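Local coordinates for extracellular solute-binding protein, family 1 (Bifidobacterium longum subsp. infantis ATCC 15697, PDB 3QUF) that probably captures a solute outside the cell membrane and hands it to an ABC transporter for import, at residues T30-Y35 against K314-K319. Sequence-based numbering, arbitrary orientation.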
# COMPACT_ATOMS: atom_id res chain seq x y z
N THR A 30 -14.56 -8.72 -31.66
CA THR A 30 -14.29 -7.37 -31.25
C THR A 30 -12.83 -7.29 -30.84
O THR A 30 -12.40 -8.05 -29.97
CB THR A 30 -15.16 -6.99 -30.03
OG1 THR A 30 -16.55 -7.04 -30.42
CG2 THR A 30 -14.80 -5.57 -29.52
N LYS A 31 -12.10 -6.40 -31.47
CA LYS A 31 -10.70 -6.16 -31.14
C LYS A 31 -10.56 -5.10 -30.05
O LYS A 31 -11.05 -3.98 -30.24
CB LYS A 31 -9.97 -5.66 -32.39
CG LYS A 31 -10.01 -6.63 -33.54
CD LYS A 31 -9.05 -6.19 -34.63
CE LYS A 31 -7.73 -5.75 -34.04
NZ LYS A 31 -6.92 -6.87 -33.52
N ILE A 32 -9.88 -5.41 -28.96
CA ILE A 32 -9.56 -4.43 -27.91
C ILE A 32 -8.08 -4.47 -27.56
O ILE A 32 -7.40 -5.46 -27.91
CB ILE A 32 -10.40 -4.59 -26.64
CG1 ILE A 32 -10.30 -6.02 -26.04
CG2 ILE A 32 -11.87 -4.25 -26.98
CD1 ILE A 32 -11.02 -6.18 -24.68
N SER A 33 -7.58 -3.39 -26.95
CA SER A 33 -6.21 -3.31 -26.53
C SER A 33 -6.09 -3.06 -25.04
O SER A 33 -7.00 -2.52 -24.41
CB SER A 33 -5.47 -2.21 -27.29
OG SER A 33 -6.18 -1.00 -27.15
N PHE A 34 -4.97 -3.48 -24.47
CA PHE A 34 -4.69 -3.32 -23.05
C PHE A 34 -3.26 -2.86 -22.95
O PHE A 34 -2.37 -3.55 -23.48
CB PHE A 34 -4.89 -4.66 -22.35
CG PHE A 34 -4.50 -4.72 -20.87
CD1 PHE A 34 -4.47 -3.63 -20.05
CD2 PHE A 34 -4.18 -5.96 -20.33
CE1 PHE A 34 -4.09 -3.75 -18.69
CE2 PHE A 34 -3.80 -6.09 -19.00
CZ PHE A 34 -3.74 -5.01 -18.20
N TYR A 35 -3.04 -1.65 -22.44
CA TYR A 35 -1.68 -1.18 -22.18
C TYR A 35 -1.48 -1.41 -20.70
O TYR A 35 -2.04 -0.71 -19.86
CB TYR A 35 -1.51 0.29 -22.53
CG TYR A 35 -0.07 0.74 -22.42
CD1 TYR A 35 0.94 -0.01 -23.00
CD2 TYR A 35 0.28 1.88 -21.76
CE1 TYR A 35 2.28 0.40 -22.91
CE2 TYR A 35 1.62 2.30 -21.67
CZ TYR A 35 2.60 1.54 -22.23
OH TYR A 35 3.93 1.91 -22.21
N LYS A 314 -16.06 -1.22 -25.46
CA LYS A 314 -16.35 -1.04 -24.06
C LYS A 314 -16.98 -2.30 -23.46
O LYS A 314 -16.60 -2.73 -22.37
CB LYS A 314 -17.24 0.17 -23.84
CG LYS A 314 -16.43 1.49 -24.04
CD LYS A 314 -17.15 2.78 -23.60
CE LYS A 314 -18.50 2.92 -24.18
NZ LYS A 314 -19.36 4.00 -23.49
N ALA A 315 -17.91 -2.88 -24.19
CA ALA A 315 -18.57 -4.11 -23.73
C ALA A 315 -17.56 -5.26 -23.53
O ALA A 315 -17.59 -6.01 -22.57
CB ALA A 315 -19.64 -4.52 -24.72
N ALA A 316 -16.63 -5.39 -24.46
CA ALA A 316 -15.61 -6.42 -24.39
C ALA A 316 -14.66 -6.15 -23.21
O ALA A 316 -14.23 -7.09 -22.52
CB ALA A 316 -14.82 -6.51 -25.72
N ALA A 317 -14.28 -4.90 -23.02
CA ALA A 317 -13.42 -4.50 -21.90
C ALA A 317 -14.06 -4.79 -20.55
O ALA A 317 -13.38 -5.25 -19.61
CB ALA A 317 -12.99 -3.02 -22.06
N LYS A 318 -15.37 -4.58 -20.46
CA LYS A 318 -16.10 -4.93 -19.25
C LYS A 318 -16.02 -6.45 -18.99
O LYS A 318 -15.95 -6.87 -17.82
CB LYS A 318 -17.54 -4.48 -19.32
CG LYS A 318 -17.66 -2.96 -19.24
CD LYS A 318 -19.12 -2.48 -19.36
CE LYS A 318 -19.26 -0.97 -19.32
NZ LYS A 318 -20.67 -0.56 -19.62
N LYS A 319 -16.06 -7.26 -20.05
CA LYS A 319 -15.87 -8.72 -19.87
C LYS A 319 -14.48 -9.06 -19.33
O LYS A 319 -14.33 -9.99 -18.54
CB LYS A 319 -16.15 -9.47 -21.17
CG LYS A 319 -17.62 -9.54 -21.51
CD LYS A 319 -17.84 -10.44 -22.74
CE LYS A 319 -19.32 -10.55 -23.13
NZ LYS A 319 -19.54 -11.76 -24.02
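The bond from Lys318 N to Lys314 O, 2.9 Å long, closes the helical turn that sets Ala316 and Ala317 against Thr30 and Ile32. This is helix-on-sheet packing in an alpha/beta domain of a family 1 solute-binding protein. Strand 30-36 lies between strands 57-63 and 86-89, parallel to both, and helix 311-324 lies on one face of that sheet; the axes of segments 30-35 and 314-319 cross at -60°, 8.5 Å apart at closest. No hydrogen bond links the two segments; methyl groups make the contact. Thr30 and Ile32, two residues apart, both turn toward the helix, and the CB of Ala316 meets them with one methyl from each: 3.9 Å to Thr30 CG2 and 3.9 Å to Ile32 CG2. Those two CG2 atoms are themselves 4.1 Å apart, which makes a compact triangle of methyls. With chi1 at -63°, Thr30 keeps OG1 beside the backbone N and swings CG2 anti to it, within reach of Ala316 CB. Ile57 of the neighbouring strand also touches Ala316, while Ala317 rests on Ile86 and Ile305; farther along, Phe34 meets the ring of Phe320. On the helix, Lys318 NZ forms a salt bridge with Glu109. The other arm of Ile32 is extended, chi2 174°, and its CD1 lies over the flat face of the Ala316-Ala317 peptide, 3.9 Å from Ala317 N and equally far from Ala316 C.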